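Local coordinates for hypothetical protein AGR_L_1239 (PDB 1VQS) that is of unknown function but belongs to the NIPSNAP family and folds as a ferredoxin-like domain of the dimeric alpha/beta barrel clan, at residues Arg18-Lys23 against Pro28-Val33; Glu40-His45 against Ile63-Ala68; Arg81-Pro86 against Ser90-Ile95. All coordinates share one frame; numbering follows the deposited sequence. Where two conformers were deposited one is given.

Contact 1 (Arg18-Lys23 against Pro28-Val33); sequences RTYRLK and PAYLKV
Tyr30 reaches from helix 27-46 down to strand 14-22 and meets Leu22 and Tyr20. This is the first strand-to-helix step of a ferredoxin-like fold, with the helix lying on one face of the antiparallel sheet. Tyr30 has CG anti to the backbone N (chi1 176°), which sends the ring out from the helix toward the strand. Leu22 takes the near end of that ring. Its CD1 lies 3.7 Å from Tyr30 CB and equally close to CG, while CD2 sits over one face of the ring. Leu22 and Tyr30 cross at about a right angle, as do Tyr20 and Tyr30. The hydroxyl end travels further and arrives at the edge of the Tyr20 ring, near its plane. There Tyr30 OH is 3.4 Å from Tyr20 CE2. The polar partner of Tyr30 OH is the hydroxyl of Tyr52, to which it is hydrogen-bonded. All three touching side chains are buried, and Ile63 of the neighbouring strand also packs on Tyr30. Tyr20 is held at its far end by Arg18 of its own strand. Arg18 NE gives a nearly straight hydrogen bond of 2.9 Å to Tyr20 OH, which lies 4° from the guanidinium plane.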
loop_
_atom_site.group_PDB
_atom_site.type_symbol
_atom_site.label_atom_id
_atom_site.label_comp_id
_atom_site.label_asym_id
_atom_site.label_seq_id
_atom_site.Cartn_x
_atom_site.Cartn_y
_atom_site.Cartn_z
ATOM N N ARG B 18 3.397 1.700 -18.201
ATOM C CA ARG B 18 3.336 2.973 -17.468
ATOM C C ARG B 18 1.925 3.133 -16.917
ATOM O O ARG B 18 0.965 3.048 -17.677
ATOM C CB ARG B 18 3.689 4.130 -18.403
ATOM C CG ARG B 18 5.077 4.029 -18.962
ATOM C CD ARG B 18 5.477 5.194 -19.816
ATOM N NE ARG B 18 5.578 6.448 -19.075
ATOM C CZ ARG B 18 6.670 6.905 -18.465
ATOM N NH1 ARG B 18 7.778 6.200 -18.404
ATOM N NH2 ARG B 18 6.641 8.084 -17.866
ATOM N N THR B 19 1.805 3.380 -15.616
ATOM C CA THR B 19 0.525 3.432 -14.954
ATOM C C THR B 19 0.453 4.774 -14.237
ATOM O O THR B 19 1.315 5.100 -13.414
ATOM C CB THR B 19 0.364 2.269 -13.938
ATOM O OG1 THR B 19 0.506 1.012 -14.625
ATOM C CG2 THR B 19 -1.003 2.343 -13.290
ATOM N N TYR B 20 -0.596 5.550 -14.544
ATOM C CA TYR B 20 -0.812 6.890 -13.949
ATOM C C TYR B 20 -2.124 6.889 -13.207
ATOM O O TYR B 20 -3.142 6.402 -13.739
ATOM C CB TYR B 20 -0.894 8.003 -15.011
ATOM C CG TYR B 20 0.245 8.100 -15.992
ATOM C CD1 TYR B 20 1.502 7.660 -15.658
ATOM C CD2 TYR B 20 0.080 8.715 -17.243
ATOM C CE1 TYR B 20 2.569 7.768 -16.537
ATOM C CE2 TYR B 20 1.150 8.827 -18.125
ATOM C CZ TYR B 20 2.394 8.354 -17.744
ATOM O OH TYR B 20 3.500 8.408 -18.595
ATOM N N ARG B 21 -2.124 7.516 -12.032
ATOM C CA ARG B 21 -3.346 7.894 -11.362
ATOM C C ARG B 21 -3.587 9.363 -11.608
ATOM O O ARG B 21 -2.758 10.192 -11.249
ATOM C CB ARG B 21 -3.288 7.636 -9.855
ATOM C CG ARG B 21 -4.629 7.883 -9.162
ATOM C CD ARG B 21 -4.471 7.856 -7.661
ATOM N NE ARG B 21 -4.076 9.158 -7.136
ATOM C CZ ARG B 21 -3.369 9.320 -6.030
ATOM N NH1 ARG B 21 -2.941 8.277 -5.353
ATOM N NH2 ARG B 21 -3.114 10.531 -5.595
ATOM N N LEU B 22 -4.701 9.695 -12.255
ATOM C CA LEU B 22 -5.031 11.072 -12.521
ATOM C C LEU B 22 -5.806 11.744 -11.397
ATOM O O LEU B 22 -6.440 11.104 -10.563
ATOM C CB LEU B 22 -5.868 11.219 -13.812
ATOM C CG LEU B 22 -5.346 10.511 -15.061
ATOM C CD1 LEU B 22 -6.155 10.954 -16.289
ATOM C CD2 LEU B 22 -3.885 10.795 -15.293
ATOM N N LYS B 23 -5.771 13.075 -11.432
ATOM C CA LYS B 23 -6.713 13.901 -10.697
ATOM C C LYS B 23 -8.141 13.372 -10.932
ATOM O O LYS B 23 -8.519 13.035 -12.059
ATOM C CB LYS B 23 -6.611 15.342 -11.240
ATOM C CG LYS B 23 -7.829 16.255 -11.029
ATOM C CD LYS B 23 -7.914 16.673 -9.571
ATOM C CE LYS B 23 -9.138 17.523 -9.243
ATOM N NZ LYS B 23 -10.450 16.790 -9.345
ATOM N N PRO B 28 -11.441 12.217 -19.139
ATOM C CA PRO B 28 -11.864 12.761 -20.448
ATOM C C PRO B 28 -10.984 13.914 -20.941
ATOM O O PRO B 28 -10.622 13.920 -22.131
ATOM C CB PRO B 28 -13.307 13.221 -20.205
ATOM C CG PRO B 28 -13.778 12.392 -19.031
ATOM C CD PRO B 28 -12.541 12.224 -18.163
ATOM N N ALA B 29 -10.629 14.858 -20.074
ATOM C CA ALA B 29 -9.731 15.952 -20.493
ATOM C C ALA B 29 -8.357 15.483 -20.929
ATOM O O ALA B 29 -7.786 15.966 -21.922
ATOM C CB ALA B 29 -9.608 16.999 -19.399
ATOM N N TYR B 30 -7.825 14.523 -20.184
ATOM C CA TYR B 30 -6.527 13.940 -20.472
ATOM C C TYR B 30 -6.530 13.259 -21.833
ATOM O O TYR B 30 -5.645 13.482 -22.676
ATOM C CB TYR B 30 -6.149 12.962 -19.346
ATOM C CG TYR B 30 -4.874 12.213 -19.561
ATOM C CD1 TYR B 30 -4.866 11.032 -20.300
ATOM C CD2 TYR B 30 -3.675 12.616 -18.980
ATOM C CE1 TYR B 30 -3.696 10.320 -20.499
ATOM C CE2 TYR B 30 -2.497 11.900 -19.187
ATOM C CZ TYR B 30 -2.515 10.759 -19.955
ATOM O OH TYR B 30 -1.354 10.037 -20.162
ATOM N N LEU B 31 -7.512 12.398 -22.055
ATOM C CA LEU B 31 -7.535 11.647 -23.312
ATOM C C LEU B 31 -7.730 12.562 -24.507
ATOM O O LEU B 31 -7.168 12.310 -25.585
ATOM C CB LEU B 31 -8.622 10.587 -23.290
ATOM C CG LEU B 31 -8.342 9.438 -22.322
ATOM C CD1 LEU B 31 -9.577 8.546 -22.294
ATOM C CD2 LEU B 31 -7.117 8.640 -22.722
ATOM N N LYS B 32 -8.505 13.627 -24.318
ATOM C CA LYS B 32 -8.737 14.572 -25.410
ATOM C C LYS B 32 -7.435 15.230 -25.848
ATOM O O LYS B 32 -7.095 15.229 -27.023
ATOM C CB LYS B 32 -9.768 15.621 -25.021
ATOM C CG LYS B 32 -9.992 16.669 -26.120
ATOM C CD LYS B 32 -10.873 17.821 -25.644
ATOM C CE LYS B 32 -12.338 17.412 -25.483
ATOM N NZ LYS B 32 -13.057 17.340 -26.792
ATOM N N VAL B 33 -6.711 15.799 -24.893
ATOM C CA VAL B 33 -5.512 16.555 -25.236
ATOM C C VAL B 33 -4.372 15.624 -25.685
ATOM O O VAL B 33 -3.602 15.965 -26.576
ATOM C CB VAL B 33 -5.103 17.515 -24.091
ATOM C CG1 VAL B 33 -4.431 16.771 -22.964
ATOM C CG2 VAL B 33 -4.195 18.626 -24.613
#

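Contact 2 (Glu40-His45 against Ile63-Ala68); sequences EIQKSH and IVHIWA
Gln42 on helix 27-46 meets the indole of Trp67 on strand 62-69 with most of its side chain. From CB, CG swings to the side of the carbonyl carbon, opposite the backbone N (chi1 -168°), and the chain runs on extended toward the sheet. CG comes first, 3.9 Å from Trp67 CZ2 and close to CH2 as well. CD follows, 3.7 Å from the same CZ2. At the tip OE1 and NE2 both stay near Trp67 CZ2, and NE2 also approaches His65, 4.0 Å from its CE1. The amide plane is turned 60° from the indole and 53° from the imidazole, so it lies flat on neither ring. Lys43 takes the neighbouring place on the indole. Its CG touches Trp67 CH2 at 3.8 Å, at the ring edge and near its plane. Beyond CG the lysine leads away, and NZ makes a 2.8 Å salt bridge to Glu40 OE2 on the syn side of the carboxylate. The two rings of the strand are tied together. Trp67 NE1 donates to His65 ND1 over 2.9 Å, with each partner close to the plane of the other's ring. His65 also stacks on Tyr52 of strand 48-55 and meets the ring of Tyr20 on strand 14-22. Leu46 and Leu49 pack on Trp67, and Trp88 of helix 86-89 reaches Gln42, so the contact lies between the sheet and the helical layer.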
loop_
_atom_site.group_PDB
_atom_site.type_symbol
_atom_site.label_atom_id
_atom_site.label_comp_id
_atom_site.label_asym_id
_atom_site.label_seq_id
_atom_site.Cartn_x
_atom_site.Cartn_y
_atom_site.Cartn_z
ATOM N N GLU B 40 0.914 11.699 -31.234
ATOM C CA GLU B 40 1.765 11.578 -32.428
ATOM C C GLU B 40 3.219 11.990 -32.179
ATOM O O GLU B 40 4.166 11.316 -32.639
ATOM C CB GLU B 40 1.151 12.313 -33.628
ATOM C CG GLU B 40 -0.063 11.574 -34.180
ATOM C CD GLU B 40 0.249 10.111 -34.596
ATOM O OE1 GLU B 40 1.163 9.887 -35.449
ATOM O OE2 GLU B 40 -0.410 9.192 -34.062
ATOM N N ILE B 41 3.404 13.075 -31.436
ATOM C CA ILE B 41 4.753 13.455 -31.035
ATOM C C ILE B 41 5.398 12.370 -30.176
ATOM O O ILE B 41 6.538 11.984 -30.407
ATOM C CB ILE B 41 4.740 14.824 -30.309
ATOM C CG1 ILE B 41 4.361 15.957 -31.286
ATOM C CG2 ILE B 41 6.078 15.099 -29.647
ATOM C CD1 ILE B 41 3.845 17.232 -30.610
ATOM N N GLN B 42 4.654 11.839 -29.203
ATOM C CA GLN B 42 5.206 10.836 -28.296
ATOM C C GLN B 42 5.623 9.586 -29.088
ATOM O O GLN B 42 6.732 9.095 -28.943
ATOM C CB GLN B 42 4.188 10.461 -27.228
ATOM C CG GLN B 42 4.773 9.656 -26.119
ATOM C CD GLN B 42 3.772 9.407 -25.027
ATOM O OE1 GLN B 42 2.574 9.332 -25.303
ATOM N NE2 GLN B 42 4.261 9.215 -23.781
ATOM N N LYS B 43 4.752 9.098 -29.967
ATOM C CA LYS B 43 5.054 7.933 -30.812
ATOM C C LYS B 43 6.265 8.182 -31.699
ATOM O O LYS B 43 7.073 7.267 -31.972
ATOM C CB LYS B 43 3.864 7.532 -31.688
ATOM C CG LYS B 43 2.709 6.944 -30.908
ATOM C CD LYS B 43 1.383 7.003 -31.662
ATOM C CE LYS B 43 1.320 6.157 -32.872
ATOM N NZ LYS B 43 0.031 6.506 -33.570
ATOM N N SER B 44 6.404 9.417 -32.183
ATOM C CA SER B 44 7.496 9.715 -33.098
ATOM C C SER B 44 8.864 9.588 -32.486
ATOM O O SER B 44 9.850 9.504 -33.217
ATOM C CB SER B 44 7.363 11.097 -33.702
ATOM O OG SER B 44 7.717 12.096 -32.774
ATOM N N HIS B 45 8.937 9.589 -31.155
ATOM C CA HIS B 45 10.211 9.319 -30.458
ATOM C C HIS B 45 10.273 7.912 -29.911
ATOM O O HIS B 45 11.270 7.229 -30.075
ATOM C CB HIS B 45 10.439 10.330 -29.330
ATOM C CG HIS B 45 10.611 11.734 -29.818
ATOM N ND1 HIS B 45 11.742 12.168 -30.473
ATOM C CD2 HIS B 45 9.771 12.802 -29.756
ATOM C CE1 HIS B 45 11.588 13.440 -30.804
ATOM N NE2 HIS B 45 10.405 13.853 -30.370
ATOM N N ILE B 63 -4.795 5.586 -15.995
ATOM C CA ILE B 63 -4.282 5.410 -17.362
ATOM C C ILE B 63 -3.195 4.332 -17.344
ATOM O O ILE B 63 -2.333 4.360 -16.469
ATOM C CB ILE B 63 -3.707 6.727 -17.911
ATOM C CG1 ILE B 63 -4.811 7.786 -18.046
ATOM C CG2 ILE B 63 -3.015 6.516 -19.278
ATOM C CD1 ILE B 63 -5.880 7.494 -19.052
ATOM N N VAL B 64 -3.222 3.397 -18.294
ATOM C CA VAL B 64 -2.118 2.464 -18.493
ATOM C C VAL B 64 -1.723 2.500 -19.942
ATOM O O VAL B 64 -2.574 2.357 -20.813
ATOM C CB VAL B 64 -2.515 1.057 -18.146
ATOM C CG1 VAL B 64 -1.437 0.043 -18.606
ATOM C CG2 VAL B 64 -2.740 0.911 -16.656
ATOM N N HIS B 65 -0.451 2.736 -20.224
ATOM C CA HIS B 65 0.007 2.626 -21.595
ATOM C C HIS B 65 1.266 1.788 -21.647
ATOM O O HIS B 65 2.022 1.737 -20.684
ATOM C CB HIS B 65 0.117 3.975 -22.334
ATOM C CG HIS B 65 0.930 5.043 -21.658
ATOM N ND1 HIS B 65 2.115 5.536 -22.176
ATOM C CD2 HIS B 65 0.668 5.782 -20.561
ATOM C CE1 HIS B 65 2.550 6.512 -21.406
ATOM N NE2 HIS B 65 1.697 6.684 -20.419
ATOM N N ILE B 66 1.412 1.076 -22.766
ATOM C CA ILE B 66 2.413 0.068 -22.940
ATOM C C ILE B 66 3.172 0.327 -24.232
ATOM O O ILE B 66 2.572 0.579 -25.290
ATOM C CB ILE B 66 1.767 -1.294 -23.026
ATOM C CG1 ILE B 66 0.863 -1.527 -21.819
ATOM C CG2 ILE B 66 2.829 -2.342 -23.171
ATOM C CD1 ILE B 66 0.254 -2.900 -21.758
ATOM N N TRP B 67 4.502 0.240 -24.144
ATOM C CA TRP B 67 5.400 0.475 -25.266
ATOM C C TRP B 67 6.336 -0.716 -25.378
ATOM O O TRP B 67 6.707 -1.293 -24.354
ATOM C CB TRP B 67 6.242 1.734 -24.998
ATOM C CG TRP B 67 5.417 2.957 -24.892
ATOM C CD1 TRP B 67 4.777 3.426 -23.765
ATOM C CD2 TRP B 67 5.073 3.861 -25.953
ATOM N NE1 TRP B 67 4.065 4.561 -24.071
ATOM C CE2 TRP B 67 4.257 4.866 -25.391
ATOM C CE3 TRP B 67 5.404 3.940 -27.309
ATOM C CZ2 TRP B 67 3.750 5.925 -26.144
ATOM C CZ3 TRP B 67 4.900 5.013 -28.055
ATOM C CH2 TRP B 67 4.087 5.989 -27.450
ATOM N N ALA B 68 6.756 -1.054 -26.600
ATOM C CA ALA B 68 7.714 -2.155 -26.861
ATOM C C ALA B 68 9.019 -1.572 -27.345
ATOM O O ALA B 68 9.003 -0.670 -28.185
ATOM C CB ALA B 68 7.184 -3.075 -27.939
#

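Contact 3 (Arg81-Pro86 against Ser90-Ile95); sequences RLMADP and SFLPKI
Met83, a selenomethionine, and Leu92 meet methyl to methyl, with their side chains crossing at about a right angle. CE of Met83 lies 3.8 Å from CD1 of Leu92. The two reach this point differently. The first bond of the Met83 side chain points away from 90-95, but the chain is bent at both chi2 (-56°) and chi3 (-44°). Those bends bring its end back. Leu92 starts out toward 81-86, and CD1 is the branch that makes the touch. Trp88 and Leu89, on the short helix between the two segments, also touch Met83. Here, on the surface of the ferredoxin-like domain, helix 72-84 ends and, after Asp85, the short helix 86-89 begins. Asp85 is the N-cap of the second helix, with OD1 accepting from the backbone N of Arg87. Its other oxygen, OD2, bonds to His45 NE2. At the far end of helix 86-89, Ser90 turns back to Pro86 O. Ser90 N donates to Pro86 O over 2.9 Å, from above the carbonyl plane. In the conformer given, one of two deposited, Ser90 OG also donates to Pro86 O over 2.9 Å, but in the carbonyl plane and on a lone pair. In that conformer the hydroxyl can do this because OG stands between its own backbone N and carbonyl carbon (chi1 57°), folded back over the preceding turn.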
loop_
_atom_site.group_PDB
_atom_site.type_symbol
_atom_site.label_atom_id
_atom_site.label_comp_id
_atom_site.label_asym_id
_atom_site.label_seq_id
_atom_site.Cartn_x
_atom_site.Cartn_y
_atom_site.Cartn_z
ATOM N N ARG B 81 15.574 11.633 -26.443
ATOM C CA ARG B 81 15.153 12.469 -27.562
ATOM C C ARG B 81 13.752 13.057 -27.338
ATOM O O ARG B 81 13.483 14.232 -27.648
ATOM C CB ARG B 81 15.212 11.689 -28.878
ATOM C CG ARG B 81 16.639 11.417 -29.294
ATOM C CD ARG B 81 16.780 10.959 -30.726
ATOM N NE ARG B 81 16.080 9.702 -30.970
ATOM C CZ ARG B 81 16.629 8.484 -30.960
ATOM N NH1 ARG B 81 17.911 8.312 -30.698
ATOM N NH2 ARG B 81 15.864 7.432 -31.209
ATOM N N LEU B 82 12.852 12.255 -26.772
ATOM C CA LEU B 82 11.510 12.721 -26.419
ATOM C C LEU B 82 11.608 13.924 -25.473
ATOM O O LEU B 82 11.011 14.964 -25.715
ATOM C CB LEU B 82 10.701 11.610 -25.747
ATOM C CG LEU B 82 9.306 11.984 -25.197
ATOM C CD1 LEU B 82 8.370 12.335 -26.326
ATOM C CD2 LEU B 82 8.728 10.848 -24.348
HETATM N N MSE B 83 12.400 13.772 -24.412
HETATM C CA MSE B 83 12.496 14.801 -23.365
HETATM C C MSE B 83 13.240 16.068 -23.793
HETATM O O MSE B 83 13.073 17.127 -23.194
HETATM C CB MSE B 83 13.094 14.181 -22.091
HETATM C CG MSE B 83 12.266 13.028 -21.546
HETATM SE SE MSE B 83 10.386 13.486 -21.171
HETATM C CE MSE B 83 10.682 15.131 -20.323
ATOM N N ALA B 84 14.038 15.975 -24.830
ATOM C CA ALA B 84 14.768 17.111 -25.381
ATOM C C ALA B 84 13.942 17.871 -26.428
ATOM O O ALA B 84 14.323 18.964 -26.837
ATOM C CB ALA B 84 16.070 16.645 -26.010
ATOM N N ASP B 85 12.860 17.259 -26.922
ATOM C CA ASP B 85 12.063 17.888 -27.999
ATOM C C ASP B 85 11.168 19.004 -27.449
ATOM O O ASP B 85 10.271 18.722 -26.670
ATOM C CB ASP B 85 11.192 16.841 -28.670
ATOM C CG ASP B 85 10.418 17.359 -29.851
ATOM O OD1 ASP B 85 10.469 18.550 -30.167
ATOM O OD2 ASP B 85 9.753 16.523 -30.506
ATOM N N PRO B 86 11.418 20.261 -27.866
ATOM C CA PRO B 86 10.549 21.326 -27.363
ATOM C C PRO B 86 9.071 21.155 -27.734
ATOM O O PRO B 86 8.203 21.711 -27.071
ATOM C CB PRO B 86 11.123 22.599 -27.986
ATOM C CG PRO B 86 11.908 22.166 -29.142
ATOM C CD PRO B 86 12.442 20.792 -28.789
ATOM N N SER B 90 6.528 21.420 -24.664
ATOM C CA SER B 90 5.399 22.377 -24.725
ATOM C C SER B 90 4.054 21.664 -24.588
ATOM O O SER B 90 3.041 22.308 -24.286
ATOM C CB SER B 90 5.436 23.259 -25.957
ATOM O OG SER B 90 5.440 22.510 -27.138
ATOM N N PHE B 91 4.037 20.360 -24.863
ATOM C CA PHE B 91 2.825 19.577 -24.637
ATOM C C PHE B 91 2.641 19.172 -23.182
ATOM O O PHE B 91 1.515 19.235 -22.645
ATOM C CB PHE B 91 2.821 18.283 -25.505
ATOM C CG PHE B 91 1.733 17.326 -25.102
ATOM C CD1 PHE B 91 0.412 17.601 -25.447
ATOM C CD2 PHE B 91 2.001 16.219 -24.314
ATOM C CE1 PHE B 91 -0.622 16.761 -25.007
ATOM C CE2 PHE B 91 0.968 15.380 -23.898
ATOM C CZ PHE B 91 -0.339 15.677 -24.242
ATOM N N LEU B 92 3.724 18.756 -22.531
ATOM C CA LEU B 92 3.655 18.250 -21.158
ATOM C C LEU B 92 2.826 19.085 -20.150
ATOM O O LEU B 92 2.146 18.485 -19.312
ATOM C CB LEU B 92 5.044 17.957 -20.589
ATOM C CG LEU B 92 5.763 16.697 -21.094
ATOM C CD1 LEU B 92 7.175 16.662 -20.514
ATOM C CD2 LEU B 92 4.985 15.445 -20.726
ATOM N N PRO B 93 2.892 20.428 -20.196
ATOM C CA PRO B 93 2.087 21.189 -19.226
ATOM C C PRO B 93 0.605 20.863 -19.283
ATOM O O PRO B 93 -0.117 21.092 -18.298
ATOM C CB PRO B 93 2.328 22.654 -19.629
ATOM C CG PRO B 93 3.693 22.623 -20.267
ATOM C CD PRO B 93 3.735 21.320 -21.022
ATOM N N LYS B 94 0.141 20.345 -20.415
ATOM C CA LYS B 94 -1.282 20.063 -20.602
ATOM C C LYS B 94 -1.725 18.764 -19.911
ATOM O O LYS B 94 -2.938 18.530 -19.754
ATOM C CB LYS B 94 -1.625 19.986 -22.092
ATOM C CG LYS B 94 -1.190 21.206 -22.887
ATOM C CD LYS B 94 -1.318 20.962 -24.361
ATOM C CE LYS B 94 -0.703 22.096 -25.139
ATOM N NZ LYS B 94 -1.733 23.086 -25.474
ATOM N N ILE B 95 -0.762 17.913 -19.532
ATOM C CA ILE B 95 -1.101 16.736 -18.761
ATOM C C ILE B 95 -0.388 16.603 -17.423
ATOM O O ILE B 95 -0.789 15.810 -16.591
ATOM C CB ILE B 95 -0.889 15.421 -19.554
ATOM C CG1 ILE B 95 0.578 15.213 -19.978
ATOM C CG2 ILE B 95 -1.805 15.403 -20.745
ATOM C CD1 ILE B 95 0.870 13.826 -20.490
#

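In the fold
Contacts 1 and 2 share helix 27-46 and reach neighbouring strands of one sheet. Their centres are about 13 Å apart. Between them Tyr20 N lies 2.9 Å from Ile63 O, and Arg18 N lies 2.8 Å from His65 O, both probable backbone hydrogen bonds. Contact 3 lies near the surface, its centre about 13 Å from that of contact 2 and 15 Å from that of contact 1. It is tied to contact 2 by His45 NE2 and Asp85 OD2, 2.8 Å apart. Toward contact 1 it packs through Ile95, whose CG2 is 3.8 Å from Tyr30 CD2. Contacts 1 and 2 also touch the second subunit.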